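Local coordinates for protein glutathione S-transferase (PDB 6GZF) that probably catalyses glutathione-dependent transfer or reduction reactions, as a Xi-class glutathione transferase from a haloalkaliphilic archaeon, at residues H57-Y62 / D115-L120; D89-R92 / W97-T100. One frame throughout, in Å; residues are numbered along the deposited sequence.

Contact 1 (H57-Y62 / D115-L120); sequences HLYVSY and DYLREL
The aromatic ring of Y59 is held between two neighbours: CD1 of L120 sits over one face, 3.8 Å from the ring centroid and 25° off its normal, a CH-pi contact, while the opposite face receives CD2 of H57 near the rim. The imidazole of H57 is met edge-on and in its own plane by CE1 of Y59. L117 approaches the phenol at a slant, its CD1 4.2 Å from CD1 of Y59. Leucine suits position L120 because its branched end can set a methyl against a broad ring face. For L117, CG anti to the backbone N (chi1 -161°) brings its CD1 nearer to the strand than the CB alone would suggest. The contact joins the first strand of the thioredoxin-like mixed sheet, 56-60, to helix 117-124; L120 and Y59 both also touch W138 of the adjacent strand 136-139, whereas V60 and L58 pack on helix 65-77. Y59 arrives from the opposite direction to L120, and all three side chains are buried. A tyrosine rather than a phenylalanine fits here because its OH, which passes 3.7 Å from CD2 of L120, is hydrogen-bonded to OD1 of D109.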
ATOM      1  N   HIS A  57     -18.245 -29.816  13.600  1.00 23.82           N
ATOM      2  CA  HIS A  57     -18.644 -28.612  12.879  1.00 22.28           C
ATOM      3  C   HIS A  57     -17.485 -27.621  12.800  1.00 26.43           C
ATOM      4  O   HIS A  57     -16.686 -27.513  13.730  1.00 26.62           O
ATOM      5  CB  HIS A  57     -19.855 -27.966  13.556  1.00 25.79           C
ATOM      6  CG  HIS A  57     -20.470 -26.854  12.766  1.00 29.62           C
ATOM      7  ND1 HIS A  57     -21.147 -27.066  11.585  1.00 27.50           N
ATOM      8  CD2 HIS A  57     -20.517 -25.519  12.991  1.00 31.30           C
ATOM      9  CE1 HIS A  57     -21.581 -25.912  11.114  1.00 25.62           C
ATOM     10  NE2 HIS A  57     -21.213 -24.957  11.947  1.00 29.04           N
ATOM     11  N   LEU A  58     -17.402 -26.895  11.690  1.00 25.24           N
ATOM     12  CA  LEU A  58     -16.285 -25.984  11.452  1.00 22.12           C
ATOM     13  C   LEU A  58     -16.738 -24.531  11.323  1.00 27.79           C
ATOM     14  O   LEU A  58     -17.678 -24.226  10.590  1.00 24.32           O
ATOM     15  CB  LEU A  58     -15.524 -26.409  10.192  1.00 18.48           C
ATOM     16  CG  LEU A  58     -14.376 -25.514   9.723  1.00 21.79           C
ATOM     17  CD1 LEU A  58     -13.258 -25.477  10.754  1.00 19.18           C
ATOM     18  CD2 LEU A  58     -13.851 -25.985   8.376  1.00 16.94           C
ATOM     19  N   TYR A  59     -16.066 -23.638  12.043  1.00 30.59           N
ATOM     20  CA  TYR A  59     -16.348 -22.207  11.957  1.00 23.56           C
ATOM     21  C   TYR A  59     -15.213 -21.476  11.254  1.00 22.30           C
ATOM     22  O   TYR A  59     -14.066 -21.545  11.686  1.00 27.36           O
ATOM     23  CB  TYR A  59     -16.565 -21.610  13.347  1.00 24.24           C
ATOM     24  CG  TYR A  59     -17.796 -22.122  14.052  1.00 28.28           C
ATOM     25  CD1 TYR A  59     -19.034 -21.533  13.840  1.00 25.78           C
ATOM     26  CD2 TYR A  59     -17.720 -23.190  14.935  1.00 26.94           C
ATOM     27  CE1 TYR A  59     -20.162 -21.997  14.484  1.00 29.10           C
ATOM     28  CE2 TYR A  59     -18.843 -23.659  15.584  1.00 26.89           C
ATOM     29  CZ  TYR A  59     -20.060 -23.060  15.354  1.00 25.25           C
ATOM     30  OH  TYR A  59     -21.184 -23.521  15.998  1.00 23.78           O
ATOM     31  N   VAL A  60     -15.531 -20.778  10.168  1.00 24.91           N
ATOM     32  CA  VAL A  60     -14.508 -20.067   9.410  1.00 20.46           C
ATOM     33  C   VAL A  60     -14.942 -18.681   8.960  1.00 26.83           C
ATOM     34  O   VAL A  60     -16.132 -18.369   8.899  1.00 23.12           O
ATOM     35  CB  VAL A  60     -14.084 -20.847   8.143  1.00 19.92           C
ATOM     36  CG1 VAL A  60     -13.440 -22.178   8.504  1.00 17.69           C
ATOM     37  CG2 VAL A  60     -15.276 -21.046   7.217  1.00 13.93           C
ATOM     38  N   SER A  61     -13.949 -17.856   8.653  1.00 20.70           N
ATOM     39  CA  SER A  61     -14.150 -16.650   7.868  1.00 15.54           C
ATOM     40  C   SER A  61     -13.432 -16.859   6.543  1.00 21.28           C
ATOM     41  O   SER A  61     -12.354 -17.451   6.509  1.00 23.83           O
ATOM     42  CB  SER A  61     -13.612 -15.416   8.593  1.00 16.93           C
ATOM     43  OG  SER A  61     -13.584 -14.287   7.735  1.00 17.47           O
ATOM     44  N   TYR A  62     -14.026 -16.391   5.450  1.00 17.49           N
ATOM     45  CA  TYR A  62     -13.396 -16.534   4.143  1.00 15.26           C
ATOM     46  C   TYR A  62     -12.182 -15.619   4.015  1.00 20.21           C
ATOM     47  O   TYR A  62     -11.344 -15.807   3.134  1.00 20.33           O
ATOM     48  CB  TYR A  62     -14.394 -16.235   3.022  1.00 21.43           C
ATOM     49  CG  TYR A  62     -15.274 -17.404   2.645  1.00 24.85           C
ATOM     50  CD1 TYR A  62     -14.725 -18.578   2.145  1.00 26.48           C
ATOM     51  CD2 TYR A  62     -16.655 -17.327   2.767  1.00 27.29           C
ATOM     52  CE1 TYR A  62     -15.526 -19.648   1.793  1.00 27.14           C
ATOM     53  CE2 TYR A  62     -17.464 -18.392   2.416  1.00 30.48           C
ATOM     54  CZ  TYR A  62     -16.895 -19.549   1.930  1.00 30.35           C
ATOM     55  OH  TYR A  62     -17.697 -20.611   1.579  1.00 33.83           O
ATOM     56  N   ASP A 115     -25.281 -15.043  18.158  1.00 27.48           N
ATOM     57  CA  ASP A 115     -25.044 -13.782  17.469  1.00 26.23           C
ATOM     58  C   ASP A 115     -23.559 -13.597  17.185  1.00 32.84           C
ATOM     59  O   ASP A 115     -23.173 -13.156  16.103  1.00 34.45           O
ATOM     60  CB  ASP A 115     -25.571 -12.608  18.296  1.00 26.88           C
ATOM     61  CG  ASP A 115     -27.070 -12.670  18.509  1.00 30.66           C
ATOM     62  OD1 ASP A 115     -27.795 -13.013  17.551  1.00 22.39           O
ATOM     63  OD2 ASP A 115     -27.522 -12.376  19.636  1.00 32.14           O
ATOM     64  N   TYR A 116     -22.729 -13.949  18.161  1.00 30.38           N
ATOM     65  CA  TYR A 116     -21.292 -13.739  18.051  1.00 29.71           C
ATOM     66  C   TYR A 116     -20.507 -15.003  18.382  1.00 32.62           C
ATOM     67  O   TYR A 116     -20.993 -15.881  19.094  1.00 35.30           O
ATOM     68  CB  TYR A 116     -20.858 -12.594  18.965  1.00 32.88           C
ATOM     69  CG  TYR A 116     -21.725 -11.363  18.830  1.00 32.02           C
ATOM     70  CD1 TYR A 116     -21.585 -10.513  17.745  1.00 26.52           C
ATOM     71  CD2 TYR A 116     -22.686 -11.056  19.783  1.00 31.95           C
ATOM     72  CE1 TYR A 116     -22.376  -9.390  17.608  1.00 29.05           C
ATOM     73  CE2 TYR A 116     -23.482  -9.932  19.658  1.00 31.71           C
ATOM     74  CZ  TYR A 116     -23.321  -9.103  18.568  1.00 33.81           C
ATOM     75  OH  TYR A 116     -24.109  -7.983  18.437  1.00 34.41           O
ATOM     76  N   LEU A 117     -19.286 -15.082  17.862  1.00 28.78           N
ATOM     77  CA  LEU A 117     -18.436 -16.252  18.055  1.00 25.93           C
ATOM     78  C   LEU A 117     -17.974 -16.385  19.502  1.00 22.11           C
ATOM     79  O   LEU A 117     -17.659 -17.484  19.961  1.00 23.31           O
ATOM     80  CB  LEU A 117     -17.222 -16.183  17.126  1.00 26.01           C
ATOM     81  CG  LEU A 117     -16.474 -17.491  16.864  1.00 21.70           C
ATOM     82  CD1 LEU A 117     -17.286 -18.402  15.957  1.00 25.92           C
ATOM     83  CD2 LEU A 117     -15.100 -17.218  16.266  1.00 20.54           C
ATOM     84  N   ARG A 118     -17.938 -15.267  20.218  1.00 25.98           N
ATOM     85  CA  ARG A 118     -17.474 -15.263  21.600  1.00 26.43           C
ATOM     86  C   ARG A 118     -18.426 -16.028  22.515  1.00 26.91           C
ATOM     87  O   ARG A 118     -18.020 -16.535  23.559  1.00 31.51           O
ATOM     88  CB  ARG A 118     -17.291 -13.828  22.102  1.00 25.64           C
ATOM     89  CG  ARG A 118     -18.480 -12.908  21.871  1.00 29.18           C
ATOM     90  CD  ARG A 118     -18.099 -11.466  22.174  1.00 27.34           C
ATOM     91  NE  ARG A 118     -19.226 -10.542  22.068  1.00 37.90           N
ATOM     92  CZ  ARG A 118     -20.011 -10.200  23.085  1.00 40.69           C
ATOM     93  NH1 ARG A 118     -19.796 -10.708  24.291  1.00 42.60           N
ATOM     94  NH2 ARG A 118     -21.010  -9.349  22.896  1.00 38.56           N
ATOM     95  N   GLU A 119     -19.691 -16.116  22.114  1.00 28.96           N
ATOM     96  CA  GLU A 119     -20.679 -16.884  22.862  1.00 24.01           C
ATOM     97  C   GLU A 119     -20.342 -18.371  22.834  1.00 22.37           C
ATOM     98  O   GLU A 119     -20.552 -19.086  23.815  1.00 23.30           O
ATOM     99  CB  GLU A 119     -22.083 -16.653  22.300  1.00 29.79           C
ATOM    100  CG  GLU A 119     -22.575 -15.222  22.411  1.00 27.43           C
ATOM    101  CD  GLU A 119     -23.923 -15.018  21.745  1.00 37.34           C
ATOM    102  OE1 GLU A 119     -24.905 -15.652  22.183  1.00 41.33           O
ATOM    103  OE2 GLU A 119     -23.997 -14.226  20.782  1.00 33.36           O
ATOM    104  N   LEU A 120     -19.815 -18.827  21.703  1.00 22.57           N
ATOM    105  CA  LEU A 120     -19.457 -20.230  21.525  1.00 23.47           C
ATOM    106  C   LEU A 120     -18.284 -20.627  22.417  1.00 26.44           C
ATOM    107  O   LEU A 120     -18.277 -21.715  22.994  1.00 25.90           O
ATOM    108  CB  LEU A 120     -19.125 -20.509  20.060  1.00 22.25           C
ATOM    109  CG  LEU A 120     -20.334 -20.641  19.133  1.00 27.04           C
ATOM    110  CD1 LEU A 120     -19.916 -20.483  17.684  1.00 31.13           C
ATOM    111  CD2 LEU A 120     -21.027 -21.977  19.352  1.00 26.84           C
TER

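Contact 2 (D89-R92 / W97-T100); sequences DPYR and WQFT
D89 and R92 each grip the segment 97-100 in a different way, D89 with its carboxylate and R92 with a flat guanidinium on W97. Both segments belong to the long loop between strand 84-87 and helix 117-124 of the thioredoxin-like domain. OD2 of D89 takes two donors from opposite faces of the carboxylate plane: NE2 of Q98 at 3.0 Å, and OG1 of T100 at 2.7 Å on the anti side. The backbone reinforces the pairing, since N of D89 donates to O of Q98 at 2.7 Å. Farther along, the R92 guanidinium stacks on the W97 indole with planes 24° apart and centres 4.1 Å apart, an off-centre cation-pi contact that suits both residues, because a flat, delocalised cation can lie on the broad indole face. With CG between the backbone N and the carbonyl carbon (chi1 62°) and the chain extended from there to NE, CD also lies over the six-membered ring, a CH-pi contact. At the indole edge, in its plane, D89 O meets CE3. An Asx turn positions D89, its OD1 accepting from N of Y91 at 2.9 Å. An alanine in place of this short, charged aspartate would remove these acceptors, probably leaving the Q98 amide free to turn and K103, the salt-bridge partner of OD1, without its mate. Farther out, H296 of helix 290-299 brings its ring against W97 and donates from ND1 to O of P90. A water in the guanidinium plane accepts weakly from NH1 of R92 and, at 2.9 Å, from N of W97.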
ATOM      1  N   ASP A  89     -19.349 -13.330   9.627  1.00 16.58           N
ATOM      2  CA  ASP A  89     -19.307 -12.038   8.948  1.00 18.92           C
ATOM      3  C   ASP A  89     -17.862 -11.571   8.768  1.00 25.28           C
ATOM      4  O   ASP A  89     -17.116 -11.471   9.742  1.00 20.14           O
ATOM      5  CB  ASP A  89     -20.117 -11.008   9.749  1.00 21.71           C
ATOM      6  CG  ASP A  89     -20.415  -9.735   8.968  1.00 24.74           C
ATOM      7  OD1 ASP A  89     -19.739  -9.457   7.957  1.00 29.03           O
ATOM      8  OD2 ASP A  89     -21.337  -8.999   9.379  1.00 16.51           O
ATOM      9  N   PRO A  90     -17.460 -11.296   7.515  1.00 21.70           N
ATOM     10  CA  PRO A  90     -16.129 -10.753   7.224  1.00 20.93           C
ATOM     11  C   PRO A  90     -15.877  -9.420   7.924  1.00 22.62           C
ATOM     12  O   PRO A  90     -14.728  -9.101   8.229  1.00 23.09           O
ATOM     13  CB  PRO A  90     -16.140 -10.582   5.698  1.00 19.10           C
ATOM     14  CG  PRO A  90     -17.585 -10.601   5.313  1.00 27.80           C
ATOM     15  CD  PRO A  90     -18.226 -11.538   6.282  1.00 23.95           C
ATOM     16  N   TYR A  91     -16.935  -8.654   8.174  1.00 16.22           N
ATOM     17  CA  TYR A  91     -16.810  -7.427   8.949  1.00 22.34           C
ATOM     18  C   TYR A  91     -17.030  -7.720  10.426  1.00 21.65           C
ATOM     19  O   TYR A  91     -17.944  -8.459  10.792  1.00 19.82           O
ATOM     20  CB  TYR A  91     -17.800  -6.360   8.470  1.00 22.08           C
ATOM     21  CG  TYR A  91     -17.737  -5.079   9.279  1.00 19.27           C
ATOM     22  CD1 TYR A  91     -16.844  -4.069   8.943  1.00 21.69           C
ATOM     23  CD2 TYR A  91     -18.567  -4.881  10.375  1.00 19.72           C
ATOM     24  CE1 TYR A  91     -16.778  -2.899   9.681  1.00 17.07           C
ATOM     25  CE2 TYR A  91     -18.507  -3.716  11.118  1.00 17.02           C
ATOM     26  CZ  TYR A  91     -17.611  -2.729  10.765  1.00 18.26           C
ATOM     27  OH  TYR A  91     -17.551  -1.567  11.501  1.00 26.15           O
ATOM     28  N   ARG A  92     -16.190  -7.135  11.272  1.00 25.72           N
ATOM     29  CA  ARG A  92     -16.324  -7.301  12.713  1.00 25.56           C
ATOM     30  C   ARG A  92     -15.904  -6.034  13.448  1.00 21.45           C
ATOM     31  O   ARG A  92     -15.123  -5.235  12.932  1.00 25.88           O
ATOM     32  CB  ARG A  92     -15.492  -8.488  13.197  1.00 23.30           C
ATOM     33  CG  ARG A  92     -14.001  -8.339  12.959  1.00 23.35           C
ATOM     34  CD  ARG A  92     -13.217  -9.230  13.902  1.00 24.68           C
ATOM     35  NE  ARG A  92     -11.822  -9.371  13.500  1.00 32.21           N
ATOM     36  CZ  ARG A  92     -10.988 -10.260  14.027  1.00 27.50           C
ATOM     37  NH1 ARG A  92     -11.413 -11.085  14.974  1.00 25.89           N
ATOM     38  NH2 ARG A  92      -9.732 -10.327  13.607  1.00 27.50           N
ATOM     39  N   TRP A  97     -15.851 -11.579  15.979  1.00 25.27           N
ATOM     40  CA  TRP A  97     -16.491 -12.338  14.907  1.00 27.18           C
ATOM     41  C   TRP A  97     -17.987 -12.488  15.164  1.00 29.08           C
ATOM     42  O   TRP A  97     -18.396 -12.974  16.217  1.00 27.33           O
ATOM     43  CB  TRP A  97     -15.853 -13.723  14.762  1.00 27.78           C
ATOM     44  CG  TRP A  97     -14.446 -13.726  14.236  1.00 24.20           C
ATOM     45  CD1 TRP A  97     -13.333 -14.184  14.881  1.00 24.83           C
ATOM     46  CD2 TRP A  97     -14.002 -13.269  12.951  1.00 24.36           C
ATOM     47  NE1 TRP A  97     -12.226 -14.035  14.082  1.00 24.63           N
ATOM     48  CE2 TRP A  97     -12.609 -13.475  12.892  1.00 25.08           C
ATOM     49  CE3 TRP A  97     -14.648 -12.701  11.848  1.00 24.05           C
ATOM     50  CZ2 TRP A  97     -11.850 -13.134  11.774  1.00 21.70           C
ATOM     51  CZ3 TRP A  97     -13.892 -12.364  10.737  1.00 24.80           C
ATOM     52  CH2 TRP A  97     -12.508 -12.582  10.709  1.00 22.23           C
ATOM     53  N   GLN A  98     -18.799 -12.069  14.199  1.00 23.53           N
ATOM     54  CA  GLN A  98     -20.247 -12.137  14.348  1.00 24.08           C
ATOM     55  C   GLN A  98     -20.899 -12.922  13.216  1.00 23.77           C
ATOM     56  O   GLN A  98     -20.290 -13.150  12.170  1.00 22.61           O
ATOM     57  CB  GLN A  98     -20.845 -10.730  14.412  1.00 21.68           C
ATOM     58  CG  GLN A  98     -20.755  -9.949  13.115  1.00 26.18           C
ATOM     59  CD  GLN A  98     -21.348  -8.558  13.231  1.00 27.57           C
ATOM     60  OE1 GLN A  98     -21.771  -8.141  14.311  1.00 23.64           O
ATOM     61  NE2 GLN A  98     -21.385  -7.834  12.119  1.00 25.67           N
ATOM     62  N   PHE A  99     -22.142 -13.336  13.436  1.00 29.08           N
ATOM     63  CA  PHE A  99     -22.895 -14.071  12.428  1.00 20.03           C
ATOM     64  C   PHE A  99     -23.941 -13.178  11.768  1.00 17.00           C
ATOM     65  O   PHE A  99     -24.802 -12.611  12.441  1.00 21.54           O
ATOM     66  CB  PHE A  99     -23.562 -15.302  13.045  1.00 24.96           C
ATOM     67  CG  PHE A  99     -22.591 -16.354  13.499  1.00 26.09           C
ATOM     68  CD1 PHE A  99     -22.035 -16.303  14.767  1.00 29.50           C
ATOM     69  CD2 PHE A  99     -22.231 -17.392  12.657  1.00 23.27           C
ATOM     70  CE1 PHE A  99     -21.141 -17.268  15.186  1.00 30.02           C
ATOM     71  CE2 PHE A  99     -21.339 -18.361  13.070  1.00 24.05           C
ATOM     72  CZ  PHE A  99     -20.793 -18.299  14.336  1.00 26.20           C
ATOM     73  N   THR A 100     -23.850 -13.055  10.449  1.00 17.61           N
ATOM     74  CA  THR A 100     -24.783 -12.240   9.679  1.00 20.98           C
ATOM     75  C   THR A 100     -25.257 -13.022   8.455  1.00 22.34           C
ATOM     76  O   THR A 100     -24.736 -12.839   7.355  1.00 25.83           O
ATOM     77  CB  THR A 100     -24.138 -10.913   9.237  1.00 17.90           C
ATOM     78  OG1 THR A 100     -23.432 -10.334  10.341  1.00 15.83           O
ATOM     79  CG2 THR A 100     -25.197  -9.939   8.746  1.00 20.41           C
TER
HETATM   80  O   HOH W   1     -13.080 -11.827  16.813  1.00 15.24           O

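Overall arrangement
Contacts 1 and 2, their centres about 9 Å apart, meet through backbone bonds: L117 N probably donates to W97 O (2.8 Å), and F99 N to D115 O (2.9 Å). The loop closed by contact 2 is thereby fastened to the start of the helix that contact 1 sets against the sheet, and F99 lies on both L117 and L120. Both converge on the predicted glutathione site. W97, itself predicted to bind glutathione, has its side chain about 5 Å from that of C64, the predicted nucleophile, and about 4 Å from that of V134; the L117 side chain is about 4 Å from that of V132, both valines also predicted glutathione binders. S61 OG, from segment 57-62, packs 3.6 Å from W97 CZ3.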